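Local coordinates for prephenate dehydratase:Amino acid-binding ACT (Brucella abortus, PDB 6VH5), which probably converts prephenate to phenylpyruvate, with loss of water and carbon dioxide, in phenylalanine biosynthesis, and binds phenylalanine at its ACT domain, at residues E100-I105 / V193-V198. Sequence-based numbering, arbitrary orientation.
Sequences EYFLPI and VTRFVV
Leu103 and Thr194 pair through their backbones in an antiparallel ladder that joins the strands 96-104 and 193-200 of a five-stranded mixed sheet, in a prephenate dehydratase region of type 2 periplasmic-binding-protein fold. Here the chain crosses between the two lobes: residues 105-192 build most of the other one. Two hydrogen-bonded pairs lock the register. Phe196 N to Tyr101 O is short (2.7 Å) and nearly straight, whereas Tyr101 N to Phe196 O is longer and more bent. The tightly packed side holds Tyr101, Leu103, Thr194 and Phe196 against helix 36-44 and strand 70-77. The Phe196 ring sets its edge to Leu103 CB, 4.0 Å from CE1, with Thr194 CG2 of its own strand over one face, offset toward the rim. Beside it Ile105 CG1 lies 3.6 Å from Thr194 OG1; Thr194, predicted to be essential for dehydratase activity, hydrogen-bonds through OG1 to Asn77 ND2. Packing is looser at the other face's Pro104-Val193 end, where the proline is exposed and Phe102 CB is 4.4 Å from Val193 CG1. Farther along this face, Arg195, extended from CG to NE, runs alongside the partly exposed Phe102 ring, its CG over the ring face and its guanidinium tilted 16° from the ring plane. NH1 makes salt bridges to Glu76 and Asp264; Glu100 OE2 pairs with Arg300 in another and accepts a hydrogen bond from Ser297 N, tying the sheet to the ACT domain and C-terminal tail. In the cross-strand salt bridge, Arg195 NE (3.0 Å) and NH2 (2.7 Å) both donate side-on to Glu100 OE1, the carboxylate plane turned 83° from the guanidinium.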
ATOM      1  N   GLU A 100     -13.027   0.714 -13.935  1.00 52.15           N
ATOM      2  CA  GLU A 100     -12.630   1.292 -12.663  1.00 56.28           C
ATOM      3  C   GLU A 100     -13.891   1.672 -11.903  1.00 51.98           C
ATOM      4  O   GLU A 100     -14.986   1.735 -12.466  1.00 52.27           O
ATOM      5  CB  GLU A 100     -11.692   2.516 -12.848  1.00 57.34           C
ATOM      6  CG  GLU A 100     -12.330   3.755 -13.474  1.00 50.61           C
ATOM      7  CD  GLU A 100     -11.406   4.996 -13.478  1.00 58.71           C
ATOM      8  OE1 GLU A 100     -10.247   4.915 -12.996  1.00 55.36           O
ATOM      9  OE2 GLU A 100     -11.851   6.066 -13.961  1.00 55.36           O
ATOM     10  N   TYR A 101     -13.746   1.888 -10.602  1.00 50.42           N
ATOM     11  CA  TYR A 101     -14.902   2.264  -9.796  1.00 55.17           C
ATOM     12  C   TYR A 101     -14.431   3.074  -8.601  1.00 56.71           C
ATOM     13  O   TYR A 101     -13.431   2.724  -7.964  1.00 46.51           O
ATOM     14  CB  TYR A 101     -15.707   1.044  -9.327  1.00 57.41           C
ATOM     15  CG  TYR A 101     -17.004   1.434  -8.642  1.00 60.74           C
ATOM     16  CD1 TYR A 101     -18.108   1.845  -9.384  1.00 62.78           C
ATOM     17  CD2 TYR A 101     -17.115   1.420  -7.254  1.00 58.33           C
ATOM     18  CE1 TYR A 101     -19.291   2.219  -8.763  1.00 56.61           C
ATOM     19  CE2 TYR A 101     -18.294   1.801  -6.622  1.00 50.59           C
ATOM     20  CZ  TYR A 101     -19.375   2.190  -7.385  1.00 50.99           C
ATOM     21  OH  TYR A 101     -20.538   2.564  -6.770  1.00 59.91           O
ATOM     22  N   PHE A 102     -15.158   4.147  -8.301  1.00 58.55           N
ATOM     23  CA  PHE A 102     -14.859   5.023  -7.171  1.00 64.99           C
ATOM     24  C   PHE A 102     -15.997   4.936  -6.168  1.00 62.14           C
ATOM     25  O   PHE A 102     -17.134   5.311  -6.475  1.00 65.63           O
ATOM     26  CB  PHE A 102     -14.656   6.469  -7.638  1.00 66.80           C
ATOM     27  CG  PHE A 102     -13.429   6.658  -8.484  1.00 68.51           C
ATOM     28  CD1 PHE A 102     -13.439   6.324  -9.831  1.00 67.93           C
ATOM     29  CD2 PHE A 102     -12.266   7.177  -7.934  1.00 61.09           C
ATOM     30  CE1 PHE A 102     -12.312   6.491 -10.610  1.00 64.98           C
ATOM     31  CE2 PHE A 102     -11.131   7.348  -8.706  1.00 57.89           C
ATOM     32  CZ  PHE A 102     -11.154   7.005 -10.046  1.00 60.75           C
ATOM     33  N   LEU A 103     -15.687   4.466  -4.966  1.00 59.38           N
ATOM     34  CA  LEU A 103     -16.702   4.270  -3.933  1.00 65.79           C
ATOM     35  C   LEU A 103     -16.446   5.158  -2.720  1.00 59.03           C
ATOM     36  O   LEU A 103     -15.385   5.044  -2.082  1.00 53.45           O
ATOM     37  CB  LEU A 103     -16.768   2.797  -3.521  1.00 61.95           C
ATOM     38  CG  LEU A 103     -17.658   2.483  -2.324  1.00 63.44           C
ATOM     39  CD1 LEU A 103     -19.110   2.607  -2.719  1.00 64.23           C
ATOM     40  CD2 LEU A 103     -17.373   1.052  -1.878  1.00 63.29           C
ATOM     41  N   PRO A 104     -17.361   6.058  -2.373  1.00 64.23           N
ATOM     42  CA  PRO A 104     -17.241   6.780  -1.092  1.00 62.78           C
ATOM     43  C   PRO A 104     -17.366   5.817   0.083  1.00 54.44           C
ATOM     44  O   PRO A 104     -18.321   5.043   0.170  1.00 55.39           O
ATOM     45  CB  PRO A 104     -18.404   7.776  -1.133  1.00 55.58           C
ATOM     46  CG  PRO A 104     -18.714   7.932  -2.603  1.00 60.98           C
ATOM     47  CD  PRO A 104     -18.457   6.576  -3.208  1.00 62.85           C
ATOM     48  N   ILE A 105     -16.382   5.868   0.981  1.00 55.13           N
ATOM     49  CA  ILE A 105     -16.291   4.959   2.123  1.00 62.46           C
ATOM     50  C   ILE A 105     -17.001   5.589   3.320  1.00 62.36           C
ATOM     51  O   ILE A 105     -16.674   6.708   3.726  1.00 70.42           O
ATOM     52  CB  ILE A 105     -14.822   4.646   2.456  1.00 55.35           C
ATOM     53  CG1 ILE A 105     -14.156   3.943   1.287  1.00 52.73           C
ATOM     54  CG2 ILE A 105     -14.719   3.782   3.700  1.00 48.34           C
ATOM     55  CD1 ILE A 105     -14.952   2.761   0.769  1.00 57.60           C
ATOM     56  N   VAL A 193     -12.405   7.931   0.042  1.00 67.51           N
ATOM     57  CA  VAL A 193     -12.767   7.292  -1.220  1.00 64.65           C
ATOM     58  C   VAL A 193     -11.777   6.179  -1.541  1.00 60.26           C
ATOM     59  O   VAL A 193     -10.570   6.320  -1.310  1.00 59.98           O
ATOM     60  CB  VAL A 193     -12.813   8.321  -2.365  1.00 68.81           C
ATOM     61  CG1 VAL A 193     -13.390   7.692  -3.615  1.00 72.60           C
ATOM     62  CG2 VAL A 193     -13.640   9.519  -1.943  1.00 66.06           C
ATOM     63  N   THR A 194     -12.290   5.069  -2.061  1.00 52.86           N
ATOM     64  CA  THR A 194     -11.470   3.972  -2.559  1.00 61.09           C
ATOM     65  C   THR A 194     -11.646   3.843  -4.067  1.00 53.57           C
ATOM     66  O   THR A 194     -12.772   3.909  -4.577  1.00 50.68           O
ATOM     67  CB  THR A 194     -11.816   2.634  -1.881  1.00 60.14           C
ATOM     68  OG1 THR A 194     -11.307   2.624  -0.544  1.00 58.56           O
ATOM     69  CG2 THR A 194     -11.175   1.469  -2.654  1.00 43.97           C
ATOM     70  N   ARG A 195     -10.537   3.682  -4.778  1.00 51.28           N
ATOM     71  CA  ARG A 195     -10.569   3.460  -6.218  1.00 45.18           C
ATOM     72  C   ARG A 195     -10.312   1.988  -6.503  1.00 50.21           C
ATOM     73  O   ARG A 195      -9.269   1.440  -6.114  1.00 50.62           O
ATOM     74  CB  ARG A 195      -9.549   4.327  -6.945  1.00 45.63           C
ATOM     75  CG  ARG A 195      -9.389   3.948  -8.422  1.00 50.40           C
ATOM     76  CD  ARG A 195      -8.427   4.908  -9.150  1.00 58.16           C
ATOM     77  NE  ARG A 195      -8.492   4.681 -10.584  1.00 58.67           N
ATOM     78  CZ  ARG A 195      -7.443   4.569 -11.386  1.00 51.78           C
ATOM     79  NH1 ARG A 195      -6.212   4.688 -10.911  1.00 51.74           N
ATOM     80  NH2 ARG A 195      -7.636   4.341 -12.671  1.00 47.59           N
ATOM     81  N   PHE A 196     -11.243   1.360  -7.202  1.00 45.01           N
ATOM     82  CA  PHE A 196     -11.045  -0.006  -7.644  1.00 51.94           C
ATOM     83  C   PHE A 196     -10.720  -0.032  -9.134  1.00 47.97           C
ATOM     84  O   PHE A 196     -11.055   0.892  -9.880  1.00 46.67           O
ATOM     85  CB  PHE A 196     -12.288  -0.862  -7.384  1.00 57.04           C
ATOM     86  CG  PHE A 196     -12.718  -0.909  -5.954  1.00 58.82           C
ATOM     87  CD1 PHE A 196     -13.509   0.098  -5.417  1.00 61.43           C
ATOM     88  CD2 PHE A 196     -12.355  -1.972  -5.147  1.00 61.12           C
ATOM     89  CE1 PHE A 196     -13.920   0.050  -4.102  1.00 58.57           C
ATOM     90  CE2 PHE A 196     -12.761  -2.029  -3.826  1.00 64.83           C
ATOM     91  CZ  PHE A 196     -13.543  -1.016  -3.302  1.00 62.33           C
ATOM     92  N   VAL A 197     -10.068  -1.117  -9.554  1.00 48.85           N
ATOM     93  CA  VAL A 197      -9.943  -1.483 -10.960  1.00 59.60           C
ATOM     94  C   VAL A 197     -10.575  -2.857 -11.132  1.00 63.07           C
ATOM     95  O   VAL A 197     -10.465  -3.715 -10.252  1.00 55.64           O
ATOM     96  CB  VAL A 197      -8.483  -1.498 -11.454  1.00 59.30           C
ATOM     97  CG1 VAL A 197      -7.955  -0.070 -11.609  1.00 62.40           C
ATOM     98  CG2 VAL A 197      -7.623  -2.307 -10.500  1.00 54.17           C
ATOM     99  N   VAL A 198     -11.259  -3.045 -12.252  1.00 64.65           N
ATOM    100  CA  VAL A 198     -11.894  -4.310 -12.593  1.00 61.51           C
ATOM    101  C   VAL A 198     -10.935  -5.096 -13.480  1.00 61.09           C
ATOM    102  O   VAL A 198     -10.526  -4.609 -14.537  1.00 59.18           O
ATOM    103  CB  VAL A 198     -13.232  -4.061 -13.302  1.00 62.84           C
ATOM    104  CG1 VAL A 198     -14.011  -5.357 -13.473  1.00 72.01           C
ATOM    105  CG2 VAL A 198     -14.036  -3.020 -12.527  1.00 53.70           C
TER